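Local coordinates for protein uncharacterized metal-dependent hydrolase (Pyrococcus horikoshii, PDB 3IGH) that is of unknown specific function but is an amidohydrolase-family protein that probably hydrolyses non-peptide carbon-nitrogen bonds with the help of bound metal, at residues H28-Y33 with A453-K458; R83-I88 with I92-R97; V323-F328 with L348-N353. All coordinates share one frame; numbering follows the deposited sequence. Where two conformers were deposited one is given.

Contact 1: residues H28-Y33 with A453-K458; sequences HGKVIY and ASDIGK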
loop_
_atom_site.group_PDB
_atom_site.type_symbol
_atom_site.label_atom_id
_atom_site.label_comp_id
_atom_site.label_asym_id
_atom_site.label_seq_id
_atom_site.Cartn_x
_atom_site.Cartn_y
_atom_site.Cartn_z
ATOM N N HIS A 28 5.444 14.019 13.753
ATOM C CA HIS A 28 5.141 12.726 13.121
ATOM C C HIS A 28 6.005 12.428 11.886
ATOM O O HIS A 28 5.485 12.096 10.810
ATOM C CB HIS A 28 3.641 12.612 12.791
ATOM C CG HIS A 28 2.759 12.514 14.001
ATOM N ND1 HIS A 28 1.955 13.550 14.424
ATOM C CD2 HIS A 28 2.559 11.501 14.878
ATOM C CE1 HIS A 28 1.296 13.180 15.509
ATOM N NE2 HIS A 28 1.647 11.941 15.806
ATOM N N GLY A 29 7.320 12.567 12.044
ATOM C CA GLY A 29 8.264 12.267 10.974
ATOM C C GLY A 29 8.353 13.301 9.871
ATOM O O GLY A 29 8.992 13.051 8.857
ATOM N N LYS A 30 7.714 14.457 10.054
ATOM C CA LYS A 30 7.793 15.540 9.063
ATOM C C LYS A 30 8.239 16.867 9.669
ATOM O O LYS A 30 7.867 17.187 10.789
ATOM C CB LYS A 30 6.457 15.716 8.335
ATOM C CG LYS A 30 6.157 14.615 7.316
ATOM C CD LYS A 30 5.217 15.109 6.230
ATOM C CE LYS A 30 5.125 14.112 5.079
ATOM N NZ LYS A 30 4.420 14.699 3.908
ATOM N N VAL A 31 9.041 17.622 8.918
ATOM C CA VAL A 31 9.462 18.968 9.309
ATOM C C VAL A 31 8.272 19.924 9.185
ATOM O O VAL A 31 7.600 19.958 8.153
ATOM C CB VAL A 31 10.642 19.470 8.431
ATOM C CG1 VAL A 31 10.963 20.936 8.720
ATOM C CG2 VAL A 31 11.892 18.577 8.626
ATOM N N ILE A 32 7.989 20.682 10.239
ATOM C CA ILE A 32 6.890 21.664 10.174
ATOM C C ILE A 32 7.332 23.116 10.347
ATOM O O ILE A 32 6.617 24.052 9.965
ATOM C CB ILE A 32 5.728 21.300 11.122
ATOM C CG1 ILE A 32 6.200 21.201 12.570
ATOM C CG2 ILE A 32 5.105 19.983 10.693
ATOM C CD1 ILE A 32 5.076 21.335 13.578
ATOM N N TYR A 33 8.521 23.292 10.916
ATOM C CA TYR A 33 9.178 24.584 10.985
ATOM C C TYR A 33 10.687 24.401 10.797
ATOM O O TYR A 33 11.279 23.482 11.355
ATOM C CB TYR A 33 8.871 25.294 12.316
ATOM C CG TYR A 33 9.606 26.610 12.488
ATOM C CD1 TYR A 33 9.164 27.768 11.846
ATOM C CD2 TYR A 33 10.750 26.693 13.283
ATOM C CE1 TYR A 33 9.845 28.973 11.988
ATOM C CE2 TYR A 33 11.435 27.889 13.435
ATOM C CZ TYR A 33 10.981 29.023 12.783
ATOM O OH TYR A 33 11.664 30.208 12.934
ATOM N N ALA A 453 10.250 10.735 -5.084
ATOM C CA ALA A 453 9.931 10.851 -3.663
ATOM C C ALA A 453 9.817 12.329 -3.365
ATOM O O ALA A 453 10.821 12.973 -3.028
ATOM C CB ALA A 453 11.033 10.247 -2.842
ATOM N N SER A 454 8.606 12.872 -3.494
ATOM C CA SER A 454 8.435 14.331 -3.511
ATOM C C SER A 454 8.601 14.984 -2.136
ATOM O O SER A 454 8.840 16.189 -2.044
ATOM C CB SER A 454 7.086 14.717 -4.128
ATOM O OG SER A 454 6.022 14.211 -3.345
ATOM N N ASP A 455 8.497 14.189 -1.075
ATOM C CA ASP A 455 8.652 14.721 0.283
ATOM C C ASP A 455 9.943 14.270 0.976
ATOM O O ASP A 455 10.025 14.260 2.198
ATOM C CB ASP A 455 7.419 14.396 1.136
ATOM C CG ASP A 455 7.141 12.899 1.230
ATOM O OD1 ASP A 455 7.851 12.103 0.575
ATOM O OD2 ASP A 455 6.206 12.515 1.961
ATOM N N ILE A 456 10.947 13.874 0.200
ATOM C CA ILE A 456 12.237 13.494 0.774
ATOM C C ILE A 456 13.342 14.325 0.125
ATOM O O ILE A 456 13.221 14.721 -1.036
ATOM C CB ILE A 456 12.510 11.959 0.624
ATOM C CG1 ILE A 456 11.383 11.137 1.272
ATOM C CG2 ILE A 456 13.892 11.574 1.193
ATOM C CD1 ILE A 456 11.531 9.614 1.182
ATOM N N GLY A 457 14.400 14.617 0.878
ATOM C CA GLY A 457 15.622 15.152 0.280
ATOM C C GLY A 457 16.032 16.523 0.781
ATOM O O GLY A 457 17.190 16.923 0.620
ATOM N N LYS A 458 15.074 17.243 1.367
ATOM C CA LYS A 458 15.332 18.543 1.993
ATOM C C LYS A 458 14.811 18.533 3.429
ATOM O O LYS A 458 14.036 17.656 3.805
ATOM C CB LYS A 458 14.668 19.671 1.201
ATOM C CG LYS A 458 15.308 19.974 -0.149
ATOM C CD LYS A 458 14.669 21.206 -0.785
ATOM C CE LYS A 458 15.072 21.370 -2.243
ATOM N NZ LYS A 458 16.499 21.758 -2.422
#
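Lys30 NZ is held by two acceptors, the carboxylate of Asp455 and the backbone O of Gly462, and both bonds are weak. The first joins the segments: Lys30 NZ lies 3.4 Å from Asp455 OD2, near enough for a salt bridge but too long for a firm hydrogen bond. The terminal methylene arrives with the ammonium, since Lys30 CE is 3.7 Å from Asp455 OD2. Lys30 keeps CG beside its backbone N (chi1 -74°) and then runs extended, which carries the charge to Asp455 although the CA atoms of Lys30 and Asp455, the nearest pair, are 8.9 Å apart. Asp455 answers from the third position of a type I turn, Ala453 to Ile456, closed by a weak bond of 3.4 Å from Ile456 N to Ala453 O. Its CG sits between backbone N and carbonyl carbon (chi1 58°), and the two side chains meet at about a right angle. The Lys30 side chain also packs on His28 of the second subunit, so the pair lies close to the dimer interface. Further along strand 30-35, Ile32 and Tyr33 both face Val25 in a classic beta bulge. This strand, outermost in the chain's own four-stranded sheet and backbone-bonded at Val31 to Gly462 and Phe463, is met by a turn from late in the chain, consistent with the composite beta domain that accompanies the barrel in many amidohydrolases.

Contact 2: residues R83-I88 with I92-R97; sequences RGAKSI and IQRLKR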
loop_
_atom_site.group_PDB
_atom_site.type_symbol
_atom_site.label_atom_id
_atom_site.label_comp_id
_atom_site.label_asym_id
_atom_site.label_seq_id
_atom_site.Cartn_x
_atom_site.Cartn_y
_atom_site.Cartn_z
ATOM N N ARG A 83 38.468 -13.558 -1.217
ATOM C CA ARG A 83 39.473 -12.718 -1.862
ATOM C C ARG A 83 40.799 -12.868 -1.133
ATOM O O ARG A 83 40.842 -12.861 0.097
ATOM C CB ARG A 83 39.046 -11.250 -1.856
ATOM C CG ARG A 83 37.883 -10.942 -2.776
ATOM C CD ARG A 83 37.476 -9.490 -2.656
ATOM N NE ARG A 83 37.012 -9.181 -1.306
ATOM C CZ ARG A 83 36.550 -7.995 -0.930
ATOM N NH1 ARG A 83 36.493 -6.996 -1.798
ATOM N NH2 ARG A 83 36.142 -7.808 0.315
ATOM N N GLY A 84 41.867 -13.051 -1.897
ATOM C CA GLY A 84 43.190 -13.210 -1.314
ATOM C C GLY A 84 43.536 -14.589 -0.773
ATOM O O GLY A 84 44.635 -14.771 -0.247
ATOM N N ALA A 85 42.616 -15.553 -0.881
ATOM C CA ALA A 85 42.895 -16.942 -0.483
ATOM C C ALA A 85 43.964 -17.525 -1.406
ATOM O O ALA A 85 43.842 -17.465 -2.633
ATOM C CB ALA A 85 41.627 -17.797 -0.509
ATOM N N LYS A 86 45.020 -18.062 -0.802
ATOM C CA LYS A 86 46.228 -18.427 -1.534
ATOM C C LYS A 86 46.378 -19.923 -1.808
ATOM O O LYS A 86 47.318 -20.330 -2.494
ATOM C CB LYS A 86 47.469 -17.886 -0.811
ATOM C CG LYS A 86 47.612 -16.359 -0.840
ATOM C CD LYS A 86 47.702 -15.814 -2.270
ATOM C CE LYS A 86 48.035 -14.328 -2.282
ATOM N NZ LYS A 86 46.942 -13.491 -1.715
ATOM N N SER A 87 45.456 -20.725 -1.275
ATOM C CA SER A 87 45.442 -22.180 -1.485
ATOM C C SER A 87 44.036 -22.736 -1.319
ATOM O O SER A 87 43.191 -22.099 -0.690
ATOM C CB SER A 87 46.365 -22.877 -0.486
ATOM O OG SER A 87 45.950 -22.620 0.845
ATOM N N ILE A 88 43.802 -23.933 -1.868
ATOM C CA ILE A 88 42.550 -24.667 -1.648
ATOM C C ILE A 88 42.316 -24.862 -0.150
ATOM O O ILE A 88 41.202 -24.660 0.341
ATOM C CB ILE A 88 42.527 -26.030 -2.410
ATOM C CG1 ILE A 88 42.628 -25.822 -3.929
ATOM C CG2 ILE A 88 41.279 -26.861 -2.062
ATOM C CD1 ILE A 88 41.592 -24.869 -4.535
ATOM N N ILE A 92 38.991 -23.704 1.886
ATOM C CA ILE A 92 38.131 -24.633 2.639
ATOM C C ILE A 92 38.016 -24.200 4.103
ATOM O O ILE A 92 36.940 -24.273 4.699
ATOM C CB ILE A 92 38.626 -26.122 2.530
ATOM C CG1 ILE A 92 38.681 -26.591 1.069
ATOM C CG2 ILE A 92 37.769 -27.077 3.378
ATOM C CD1 ILE A 92 37.338 -26.683 0.356
ATOM N N GLN A 93 39.125 -23.726 4.663
ATOM C CA GLN A 93 39.159 -23.243 6.037
ATOM C C GLN A 93 38.185 -22.074 6.245
ATOM O O GLN A 93 37.446 -22.049 7.237
ATOM C CB GLN A 93 40.590 -22.852 6.418
ATOM C CG GLN A 93 40.849 -22.777 7.920
ATOM C CD GLN A 93 42.283 -22.377 8.265
ATOM O OE1 GLN A 93 42.719 -22.525 9.410
ATOM N NE2 GLN A 93 43.021 -21.868 7.278
ATOM N N ARG A 94 38.167 -21.138 5.290
ATOM C CA ARG A 94 37.248 -19.990 5.320
ATOM C C ARG A 94 35.787 -20.419 5.209
ATOM O O ARG A 94 34.928 -19.935 5.958
ATOM C CB ARG A 94 37.583 -18.990 4.206
ATOM C CG ARG A 94 38.905 -18.261 4.398
ATOM C CD ARG A 94 39.119 -17.196 3.332
ATOM N NE ARG A 94 40.491 -16.699 3.340
ATOM C CZ ARG A 94 40.897 -15.576 2.755
ATOM N NH1 ARG A 94 40.035 -14.794 2.112
ATOM N NH2 ARG A 94 42.174 -15.227 2.827
ATOM N N LEU A 95 35.514 -21.337 4.288
ATOM C CA LEU A 95 34.152 -21.828 4.083
ATOM C C LEU A 95 33.604 -22.614 5.280
ATOM O O LEU A 95 32.405 -22.559 5.564
ATOM C CB LEU A 95 34.057 -22.643 2.794
ATOM C CG LEU A 95 34.250 -21.829 1.516
ATOM C CD1 LEU A 95 34.422 -22.749 0.340
ATOM C CD2 LEU A 95 33.086 -20.836 1.285
ATOM N N LYS A 96 34.489 -23.313 5.991
ATOM C CA LYS A 96 34.109 -24.041 7.208
ATOM C C LYS A 96 33.708 -23.126 8.371
ATOM O O LYS A 96 32.970 -23.544 9.258
ATOM C CB LYS A 96 35.217 -25.010 7.636
ATOM C CG LYS A 96 35.252 -26.290 6.815
ATOM C CD LYS A 96 36.141 -27.348 7.457
ATOM C CE LYS A 96 36.079 -28.660 6.684
ATOM N NZ LYS A 96 36.886 -29.725 7.336
ATOM N N ARG A 97 34.186 -21.883 8.357
ATOM C CA ARG A 97 33.802 -20.891 9.365
ATOM C C ARG A 97 32.467 -20.204 9.046
ATOM O O ARG A 97 31.899 -19.523 9.904
ATOM C CB ARG A 97 34.888 -19.825 9.527
ATOM C CG ARG A 97 36.192 -20.313 10.133
ATOM C CD ARG A 97 37.248 -19.227 10.010
ATOM N NE ARG A 97 38.608 -19.742 10.158
ATOM C CZ ARG A 97 39.680 -19.215 9.569
ATOM N NH1 ARG A 97 40.873 -19.756 9.768
ATOM N NH2 ARG A 97 39.564 -18.157 8.774
#
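Arg94 packs its guanidinium against the backbone at Arg83-Ala85, the closely fitted part of the contact. The methyl CB of Ala85 rests over the centre of one guanidinium face, 4.0 Å above the plane, while Arg94 NH1 donates to Arg83 O at 2.9 Å with an N-H...O angle of 153°. The donor stands above the carbonyl plane rather than on a lone pair. Asp81 O takes a further bond from Arg94 NH1, and Glu90 pairs with Arg94 NH2, so the flat group is fixed from several sides; an alanine here would probably leave Arg83 O and the Glu90 charge without these mates and uncover the Ala85 methyl. Between the halves of the contact Ser87 is the N-cap of helix 88-96, its OG accepting from Glu90 N. The first turn then closes with Ile92 N to Ile88 O at 2.9 Å, and Ile92 CG1 comes within 3.3 Å of the same oxygen. Ile88 CG2 also touches Ile92 CG1 at 4.1 Å, and the two continue onto Pro117 and Leu122 respectively. On the solvent side Arg83 directs CB away and pairs with Asp81, while exposed Lys86 folds back, Lys86 NZ donating to Gly84 O at 3.0 Å.

Contact 3: residues V323-F328 with L348-N353; sequences VALDVF and LERVKN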
loop_
_atom_site.group_PDB
_atom_site.type_symbol
_atom_site.label_atom_id
_atom_site.label_comp_id
_atom_site.label_asym_id
_atom_site.label_seq_id
_atom_site.Cartn_x
_atom_site.Cartn_y
_atom_site.Cartn_z
ATOM N N VAL A 323 18.377 3.454 -27.478
ATOM C CA VAL A 323 17.258 2.532 -27.334
ATOM C C VAL A 323 16.357 2.952 -26.166
ATOM O O VAL A 323 15.140 3.033 -26.325
ATOM C CB VAL A 323 17.748 1.068 -27.160
ATOM C CG1 VAL A 323 16.592 0.113 -26.849
ATOM C CG2 VAL A 323 18.505 0.605 -28.403
ATOM N N ALA A 324 16.960 3.241 -25.011
ATOM C CA ALA A 324 16.201 3.699 -23.837
ATOM C C ALA A 324 15.470 4.996 -24.123
ATOM O O ALA A 324 14.290 5.141 -23.769
ATOM C CB ALA A 324 17.115 3.863 -22.606
ATOM N N LEU A 325 16.155 5.932 -24.780
ATOM C CA LEU A 325 15.538 7.211 -25.104
ATOM C C LEU A 325 14.400 7.044 -26.136
ATOM O O LEU A 325 13.393 7.745 -26.053
ATOM C CB LEU A 325 16.584 8.242 -25.558
ATOM C CG LEU A 325 17.620 8.709 -24.512
ATOM C CD1 LEU A 325 18.692 9.584 -25.145
ATOM C CD2 LEU A 325 16.974 9.443 -23.349
ATOM N N ASP A 326 14.554 6.088 -27.056
ATOM C CA ASP A 326 13.499 5.737 -28.027
ATOM C C ASP A 326 12.225 5.263 -27.318
ATOM O O ASP A 326 11.118 5.663 -27.689
ATOM C CB ASP A 326 13.978 4.647 -29.000
ATOM C CG ASP A 326 14.909 5.178 -30.091
ATOM O OD1 ASP A 326 15.094 6.402 -30.203
ATOM O OD2 ASP A 326 15.470 4.352 -30.840
ATOM N N VAL A 327 12.396 4.435 -26.282
ATOM C CA VAL A 327 11.278 3.917 -25.488
ATOM C C VAL A 327 10.528 5.064 -24.807
ATOM O O VAL A 327 9.298 5.161 -24.909
ATOM C CB VAL A 327 11.752 2.849 -24.459
ATOM C CG1 VAL A 327 10.603 2.366 -23.585
ATOM C CG2 VAL A 327 12.359 1.663 -25.191
ATOM N N PHE A 328 11.274 5.956 -24.154
ATOM C CA PHE A 328 10.676 7.097 -23.470
ATOM C C PHE A 328 10.032 8.127 -24.424
ATOM O O PHE A 328 8.996 8.727 -24.099
ATOM C CB PHE A 328 11.685 7.740 -22.489
ATOM C CG PHE A 328 12.016 6.853 -21.290
ATOM C CD1 PHE A 328 11.057 6.005 -20.743
ATOM C CD2 PHE A 328 13.280 6.890 -20.705
ATOM C CE1 PHE A 328 11.349 5.198 -19.638
ATOM C CE2 PHE A 328 13.586 6.086 -19.604
ATOM C CZ PHE A 328 12.628 5.244 -19.069
ATOM N N LEU A 348 23.057 14.504 -25.161
ATOM C CA LEU A 348 22.828 15.452 -24.074
ATOM C C LEU A 348 21.570 16.286 -24.297
ATOM O O LEU A 348 20.779 16.468 -23.377
ATOM C CB LEU A 348 24.039 16.369 -23.880
ATOM C CG LEU A 348 25.315 15.780 -23.269
ATOM C CD1 LEU A 348 26.473 16.757 -23.411
ATOM C CD2 LEU A 348 25.112 15.412 -21.798
ATOM N N GLU A 349 21.378 16.770 -25.523
ATOM C CA GLU A 349 20.197 17.568 -25.851
ATOM C C GLU A 349 18.930 16.709 -25.881
ATOM O O GLU A 349 17.846 17.175 -25.521
ATOM C CB GLU A 349 20.393 18.300 -27.186
ATOM C CG GLU A 349 19.413 19.461 -27.444
ATOM C CD GLU A 349 19.576 20.636 -26.473
ATOM O OE1 GLU A 349 18.575 21.346 -26.234
ATOM O OE2 GLU A 349 20.693 20.858 -25.952
ATOM N N ARG A 350 19.068 15.452 -26.299
ATOM C CA ARG A 350 17.926 14.539 -26.315
ATOM C C ARG A 350 17.476 14.196 -24.892
ATOM O O ARG A 350 16.276 14.205 -24.600
ATOM C CB ARG A 350 18.233 13.278 -27.116
ATOM C CG ARG A 350 16.984 12.494 -27.438
ATOM C CD ARG A 350 17.234 11.373 -28.401
ATOM N NE ARG A 350 15.982 10.669 -28.647
ATOM C CZ ARG A 350 15.888 9.386 -28.971
ATOM N NH1 ARG A 350 14.690 8.849 -29.182
ATOM N NH2 ARG A 350 16.984 8.640 -29.088
ATOM N N VAL A 351 18.444 13.941 -24.010
ATOM C CA VAL A 351 18.180 13.764 -22.569
ATOM C C VAL A 351 17.416 14.973 -22.010
ATOM O O VAL A 351 16.394 14.818 -21.330
ATOM C CB VAL A 351 19.501 13.496 -21.773
ATOM C CG1 VAL A 351 19.319 13.735 -20.275
ATOM C CG2 VAL A 351 20.002 12.064 -22.029
ATOM N N LYS A 352 17.897 16.171 -22.341
ATOM C CA LYS A 352 17.261 17.422 -21.922
ATOM C C LYS A 352 15.820 17.528 -22.420
ATOM O O LYS A 352 14.908 17.812 -21.638
ATOM C CB LYS A 352 18.075 18.628 -22.408
ATOM C CG LYS A 352 17.551 19.970 -21.913
ATOM C CD LYS A 352 18.412 21.115 -22.407
ATOM C CE LYS A 352 18.005 22.422 -21.750
ATOM N NZ LYS A 352 18.971 23.513 -22.066
ATOM N N ASN A 353 15.628 17.276 -23.714
ATOM C CA ASN A 353 14.320 17.411 -24.348
ATOM C C ASN A 353 13.269 16.430 -23.846
ATOM O O ASN A 353 12.097 16.786 -23.730
ATOM C CB ASN A 353 14.457 17.327 -25.869
ATOM C CG ASN A 353 15.158 18.552 -26.461
ATOM O OD1 ASN A 353 15.178 19.628 -25.856
ATOM N ND2 ASN A 353 15.743 18.385 -27.643
#
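Arg350 reaches from helix 345-354 to helix 318-331 along the flank of Leu325 and ends on Asp326. At CB the chain leaves its helix with CG anti to the backbone N (chi1 -166°), and from CG to NE it stays extended, which takes it from Leu325 CD1, beside CG and CD, to Leu325 CB, beside NE. The closer approach to that methyl is 4.0 Å, from Arg350 CD to Leu325 CD1. Leu325 points the other way along the same line. Its CB also lies over one guanidinium face, 3.5 Å above the plane and offset toward the rim, which gives that face an apolar neighbour.

These segments belong to two consecutive outer helices of the TIM barrel, each following a strand of the parallel wall, 310-315 and 336-337 respectively. Their local axes are 11.0 Å apart at closest approach and run nearly in the same direction, 27° from parallel, as expected of neighbouring helices round a barrel. Leu325 CD1 also meets Val351 CG2 at 4.2 Å, and Val351 packs on Val356 and Val392.

At the tip, both terminal nitrogens turn to one oxygen. Arg350 NH1 gives Asp326 OD1 the stronger bond, 2.7 Å with an N-H...O angle of 155°, and the oxygen lies near the guanidinium plane and accepts through its anti lone pair. Arg350 NH2 adds a weak, more bent bond to the same Asp326 OD1 at 3.1 Å. The carboxylate plane is steeply inclined to that of the guanidinium, so this is no coplanar two-oxygen pairing. Asp326 OD2 is instead taken by Arg294 of helix 294-305, and Arg350 NH1 has a second acidic partner in Glu329.

Overall arrangement
Contact 3 is the most enclosed of the three, with buried Leu325 and Val351 beside its ion pair, whereas contacts 1 and 2 are surface contacts. No secondary-structure element is shared among them: contact 3 joins two outer barrel helices, contact 2 a helix to the loop leading into it, and contact 1 an early strand to a late turn. Accordingly, contact 1 depends on one weak ion pair, contact 2 on an arginine bonded to a backbone carbonyl together with a main-chain helix bond, and contact 3 on a firm salt bridge beside apolar packing. Contact 2 lies across the chain's centre from both others, about 47 Å from each between centres.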